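Local coordinates for protein carbonic anhydrase (Neosartorya fumigata, PDB 7COI) that probably catalyses the reversible hydration of carbon dioxide to hydrogencarbonate, as a zinc enzyme of the beta-class carbonic anhydrase family, at residues I143-H148 with C173-C178; L223-V228 with G254-V259. All blocks are in the same frame, centred on the assembly; numbering follows the deposited sequence.

Contact 1 of 2, residues I143-H148 with C173-C178. With ZN (zinc ion), chain F.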
loop_
_atom_site.group_PDB
_atom_site.type_symbol
_atom_site.label_atom_id
_atom_site.label_comp_id
_atom_site.label_asym_id
_atom_site.label_seq_id
_atom_site.Cartn_x
_atom_site.Cartn_y
_atom_site.Cartn_z
ATOM N N ILE A 143 -7.108 10.203 6.765
ATOM C CA ILE A 143 -7.290 11.537 6.122
ATOM C C ILE A 143 -8.516 11.508 5.187
ATOM O O ILE A 143 -8.509 10.774 4.167
ATOM C CB ILE A 143 -6.039 12.014 5.392
ATOM C CG1 ILE A 143 -4.863 12.187 6.357
ATOM C CG2 ILE A 143 -6.357 13.314 4.655
ATOM C CD1 ILE A 143 -5.096 13.149 7.509
ATOM N N ALA A 144 -9.543 12.279 5.542
ATOM C CA ALA A 144 -10.771 12.493 4.743
ATOM C C ALA A 144 -11.558 11.199 4.554
ATOM O O ALA A 144 -12.335 11.111 3.579
ATOM C CB ALA A 144 -10.409 13.071 3.396
ATOM N N ASN A 145 -11.472 10.255 5.499
ATOM C CA ASN A 145 -12.368 9.064 5.510
ATOM C C ASN A 145 -12.381 8.462 4.092
ATOM O O ASN A 145 -13.449 8.043 3.630
ATOM C CB ASN A 145 -13.768 9.409 6.074
ATOM C CG ASN A 145 -14.467 10.629 5.481
ATOM O OD1 ASN A 145 -14.248 11.742 5.931
ATOM N ND2 ASN A 145 -15.340 10.412 4.498
ATOM N N VAL A 146 -11.213 8.307 3.462
ATOM C CA VAL A 146 -11.092 7.801 2.067
ATOM C C VAL A 146 -10.970 6.283 2.109
ATOM O O VAL A 146 -10.184 5.749 2.905
ATOM C CB VAL A 146 -9.902 8.441 1.329
ATOM C CG1 VAL A 146 -9.671 7.823 -0.045
ATOM C CG2 VAL A 146 -10.103 9.927 1.197
ATOM N N ILE A 147 -11.756 5.603 1.281
ATOM C CA ILE A 147 -11.638 4.138 1.076
ATOM C C ILE A 147 -10.951 3.890 -0.251
ATOM O O ILE A 147 -11.624 3.942 -1.301
ATOM C CB ILE A 147 -12.995 3.416 1.164
ATOM C CG1 ILE A 147 -13.778 3.852 2.405
ATOM C CG2 ILE A 147 -12.799 1.915 1.095
ATOM C CD1 ILE A 147 -14.561 2.764 3.069
ATOM N N HIS A 148 -9.646 3.621 -0.218
ATOM C CA HIS A 148 -8.911 3.076 -1.377
ATOM C C HIS A 148 -9.250 1.602 -1.410
ATOM O O HIS A 148 -9.038 0.928 -0.413
ATOM C CB HIS A 148 -7.400 3.256 -1.227
ATOM C CG HIS A 148 -6.951 4.673 -1.278
ATOM N ND1 HIS A 148 -6.443 5.230 -2.422
ATOM C CD2 HIS A 148 -6.858 5.614 -0.309
ATOM C CE1 HIS A 148 -6.089 6.478 -2.149
ATOM N NE2 HIS A 148 -6.326 6.732 -0.883
ATOM N N CYS A 173 -18.449 8.254 7.867
ATOM C CA CYS A 173 -18.789 9.617 8.296
ATOM C C CYS A 173 -17.768 10.575 7.714
ATOM O O CYS A 173 -16.605 10.523 8.113
ATOM C CB CYS A 173 -18.868 9.689 9.817
ATOM S SG CYS A 173 -19.412 11.318 10.380
ATOM N N GLY A 174 -18.226 11.419 6.788
ATOM C CA GLY A 174 -17.490 12.616 6.349
ATOM C C GLY A 174 -17.855 13.806 7.209
ATOM O O GLY A 174 -18.676 13.666 8.137
ATOM N N HIS A 175 -17.245 14.965 6.976
ATOM C CA HIS A 175 -17.549 16.110 7.867
ATOM C C HIS A 175 -17.362 17.399 7.078
ATOM O O HIS A 175 -16.691 17.414 6.025
ATOM C CB HIS A 175 -16.787 16.045 9.201
ATOM C CG HIS A 175 -15.342 16.266 8.963
ATOM N ND1 HIS A 175 -14.743 17.491 9.234
ATOM C CD2 HIS A 175 -14.403 15.467 8.409
ATOM C CE1 HIS A 175 -13.487 17.455 8.884
ATOM N NE2 HIS A 175 -13.275 16.226 8.415
ATOM N N THR A 176 -18.011 18.446 7.563
ATOM C CA THR A 176 -17.864 19.809 7.021
ATOM C C THR A 176 -16.474 20.317 7.406
ATOM O O THR A 176 -15.934 19.908 8.482
ATOM C CB THR A 176 -19.019 20.703 7.504
ATOM O OG1 THR A 176 -18.904 20.874 8.918
ATOM C CG2 THR A 176 -20.365 20.122 7.154
ATOM N N LYS A 177 -15.925 21.219 6.598
ATOM C CA LYS A 177 -14.598 21.853 6.850
ATOM C C LYS A 177 -13.487 20.785 6.853
ATOM O O LYS A 177 -12.569 20.904 7.664
ATOM C CB LYS A 177 -14.625 22.611 8.172
ATOM C CG LYS A 177 -15.816 23.556 8.337
ATOM C CD LYS A 177 -15.735 24.732 7.416
ATOM C CE LYS A 177 -14.707 25.752 7.875
ATOM N NZ LYS A 177 -13.869 26.296 6.771
ATOM N N CYS A 178 -13.601 19.764 6.013
ATOM C CA CYS A 178 -12.577 18.675 5.901
ATOM C C CYS A 178 -11.382 19.196 5.118
ATOM O O CYS A 178 -11.536 19.449 3.922
ATOM C CB CYS A 178 -13.150 17.418 5.259
ATOM S SG CYS A 178 -11.937 16.073 5.230
HETATM ZN ZN ZN F . -11.444 15.675 7.455
HETATM O O HOH W 1 -14.860 14.239 5.059
#

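Contact 2 of 2, residues L223-V228 with G254-V259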
loop_
_atom_site.group_PDB
_atom_site.type_symbol
_atom_site.label_atom_id
_atom_site.label_comp_id
_atom_site.label_asym_id
_atom_site.label_seq_id
_atom_site.Cartn_x
_atom_site.Cartn_y
_atom_site.Cartn_z
ATOM N N LEU A 223 -18.242 17.711 -2.245
ATOM C CA LEU A 223 -17.193 16.690 -2.499
ATOM C C LEU A 223 -17.102 15.757 -1.285
ATOM O O LEU A 223 -16.875 14.554 -1.492
ATOM C CB LEU A 223 -15.863 17.377 -2.806
ATOM C CG LEU A 223 -14.734 16.420 -3.178
ATOM C CD1 LEU A 223 -15.133 15.464 -4.284
ATOM C CD2 LEU A 223 -13.499 17.185 -3.581
ATOM N N ALA A 224 -17.270 16.255 -0.062
ATOM C CA ALA A 224 -17.296 15.415 1.160
ATOM C C ALA A 224 -18.431 14.400 1.052
ATOM O O ALA A 224 -18.243 13.261 1.384
ATOM C CB ALA A 224 -17.418 16.280 2.396
ATOM N N GLU A 225 -19.616 14.820 0.589
ATOM C CA GLU A 225 -20.779 13.907 0.396
ATOM C C GLU A 225 -20.476 12.892 -0.704
ATOM O O GLU A 225 -20.803 11.719 -0.512
ATOM C CB GLU A 225 -22.042 14.679 0.002
ATOM C CG GLU A 225 -22.482 15.642 1.076
ATOM C CD GLU A 225 -23.637 16.549 0.696
ATOM O OE1 GLU A 225 -23.841 16.765 -0.510
ATOM O OE2 GLU A 225 -24.294 17.069 1.613
ATOM N N LEU A 226 -19.946 13.347 -1.842
ATOM C CA LEU A 226 -19.619 12.451 -2.978
ATOM C C LEU A 226 -18.580 11.424 -2.509
ATOM O O LEU A 226 -18.697 10.253 -2.873
ATOM C CB LEU A 226 -19.110 13.275 -4.159
ATOM C CG LEU A 226 -20.171 14.106 -4.890
ATOM C CD1 LEU A 226 -19.455 15.029 -5.829
ATOM C CD2 LEU A 226 -21.172 13.212 -5.606
ATOM N N ASN A 227 -17.660 11.839 -1.643
ATOM C CA ASN A 227 -16.600 10.945 -1.092
ATOM C C ASN A 227 -17.224 9.883 -0.193
ATOM O O ASN A 227 -16.811 8.687 -0.264
ATOM C CB ASN A 227 -15.532 11.774 -0.392
ATOM C CG ASN A 227 -14.407 10.916 0.128
ATOM O OD1 ASN A 227 -13.896 10.082 -0.617
ATOM N ND2 ASN A 227 -14.071 11.095 1.409
ATOM N N VAL A 228 -18.189 10.258 0.660
ATOM C CA VAL A 228 -18.869 9.273 1.539
ATOM C C VAL A 228 -19.598 8.283 0.630
ATOM O O VAL A 228 -19.513 7.087 0.861
ATOM C CB VAL A 228 -19.826 9.956 2.542
ATOM C CG1 VAL A 228 -20.710 8.934 3.232
ATOM C CG2 VAL A 228 -19.052 10.801 3.568
ATOM N N GLY A 254 -24.086 6.278 5.277
ATOM C CA GLY A 254 -23.285 7.478 5.025
ATOM C C GLY A 254 -23.788 8.611 5.872
ATOM O O GLY A 254 -25.029 8.861 5.867
ATOM N N LEU A 255 -22.872 9.281 6.587
ATOM C CA LEU A 255 -23.197 10.444 7.434
ATOM C C LEU A 255 -22.304 11.597 7.037
ATOM O O LEU A 255 -21.170 11.354 6.549
ATOM C CB LEU A 255 -22.984 10.151 8.919
ATOM C CG LEU A 255 -23.758 8.984 9.508
ATOM C CD1 LEU A 255 -23.424 8.818 10.979
ATOM C CD2 LEU A 255 -25.264 9.192 9.355
ATOM N N ILE A 256 -22.786 12.811 7.311
ATOM C CA ILE A 256 -21.950 14.034 7.390
ATOM C C ILE A 256 -22.077 14.613 8.794
ATOM O O ILE A 256 -23.216 14.805 9.295
ATOM C CB ILE A 256 -22.308 15.063 6.312
ATOM C CG1 ILE A 256 -22.030 14.537 4.896
ATOM C CG2 ILE A 256 -21.617 16.373 6.597
ATOM C CD1 ILE A 256 -20.564 14.304 4.522
ATOM N N TYR A 257 -20.929 14.893 9.411
ATOM C CA TYR A 257 -20.807 15.531 10.736
ATOM C C TYR A 257 -20.590 17.011 10.511
ATOM O O TYR A 257 -19.644 17.376 9.826
ATOM C CB TYR A 257 -19.655 14.935 11.541
ATOM C CG TYR A 257 -19.488 15.566 12.893
ATOM C CD1 TYR A 257 -20.512 15.476 13.831
ATOM C CD2 TYR A 257 -18.371 16.345 13.210
ATOM C CE1 TYR A 257 -20.380 16.063 15.074
ATOM C CE2 TYR A 257 -18.238 16.935 14.457
ATOM C CZ TYR A 257 -19.247 16.790 15.396
ATOM O OH TYR A 257 -19.156 17.382 16.628
ATOM N N ASP A 258 -21.441 17.852 11.110
ATOM C CA ASP A 258 -21.299 19.327 11.027
ATOM C C ASP A 258 -20.444 19.746 12.222
ATOM O O ASP A 258 -20.941 19.679 13.388
ATOM C CB ASP A 258 -22.689 19.987 11.003
ATOM C CG ASP A 258 -22.666 21.484 10.805
ATOM O OD1 ASP A 258 -21.693 22.119 11.225
ATOM O OD2 ASP A 258 -23.621 21.991 10.204
ATOM N N VAL A 259 -19.199 20.148 11.982
ATOM C CA VAL A 259 -18.250 20.458 13.091
ATOM C C VAL A 259 -18.727 21.699 13.853
ATOM O O VAL A 259 -18.260 21.891 14.983
ATOM C CB VAL A 259 -16.810 20.625 12.584
ATOM C CG1 VAL A 259 -16.316 19.337 11.947
ATOM C CG2 VAL A 259 -16.688 21.791 11.625
#

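Contact 1 of 2, residues I143-H148 with C173-C178
Ala144 and Asn145 pass close to the C-terminal end of strand 169-175 and the turn after it: the CA atoms of Asn145 and Gly174 lie 6.3 Å apart, and Ala144 faces Cys178. Both loop residues have positive phi, a tight left-handed bend that points the side chain of Asn145 at the strand. With CG placed between the backbone N and the carbonyl carbon (chi1 50°), the carboxamide of Asn145 rests on the bare strand backbone at Gly174, OD1 being 3.4 Å from Gly174 CA. CG also meets Cys173 O, at 3.4 Å. A water links the two segments, donating to Asn145 OD1 (2.7 Å) and accepting from the backbone N of His175 (3.1 Å). This is the zinc site of a beta-class carbonic anhydrase, built at the C-terminal ends of the parallel strands. His175 NE2 and Cys178 SG bind the zinc ion, at 2.1 and 2.3 Å, together with Cys119 SG and one further ligand from outside the two segments. The other ring nitrogen of His175, ND1, makes a weak hydrogen bond to Thr176 O. Cys178 SG, anti to its backbone N (chi1 -176°), also caps the start of helix 179-185, while CA and CB of Ala144 pack against the same sulfur, CB at 3.8 Å.

Contact 2 of 2, residues L223-V228 with G254-V259
Val228 lays its two methyl groups on the backbone of strand 251-257. CG1, anti to the backbone N (chi1 169°), presses on Gly254 CA at 3.5 Å, closer than usual van der Waals contact, while CG2 meets Leu255 O and, at 3.9 Å, Ile256 CD1. Gly254 has no CB to stand in the way of CG1, and the helix comes nearest at this point, with 5.9 Å between the CA atoms of Val228 and Gly254. Ile256, the next residue on the same face of the strand, packs against the preceding turn of the helix. Its CD1 reaches Ala224 O at 4.0 Å and lies 4.3 Å from Ala224 CB; that carbonyl is already engaged by Val228 N in the helix. Along one flank the aliphatic part of Glu225 crosses Ile256 at about a right angle, CG to CG1 at 4.0 Å, and its extended chain carries the carboxylate beyond the apolar patch, where OE2 forms a salt bridge with Arg265 of strand 264-266. Helix 216-236 covers one face of the sheet at strand 251-257; the axes of 223-228 and 254-257 run roughly antiparallel (151°), 8.6 Å apart at closest. Helix 193-206 touches the helix through Leu223 and Asn227, and strands 169-175 and 264-266 border strand 251-257 in the sheet.

Overall arrangement
Following the chain, strand 137-142 leads into the loop of contact 1, helix 152-164 comes next, and strand 169-175 returns to close that contact. Contact 2 opens afterwards: the chain passes through several helices, of which 216-236 supplies segment 223-228, and returns along strand 251-257. The two contacts are therefore in series, neither nested nor crossed, yet adjacent in space, with centres about 7 Å apart. Strands 169-175 and 251-257 are parallel neighbours, joined by probable hydrogen bonds between Gly174 and both Leu255 and Tyr257. Asn227 ND2 also makes a weak hydrogen bond to Ala144 O, tying contact 2 to that loop. Contact 1 holds zinc ligands; in contact 2 Ala224 CB is about 8 Å from the ion.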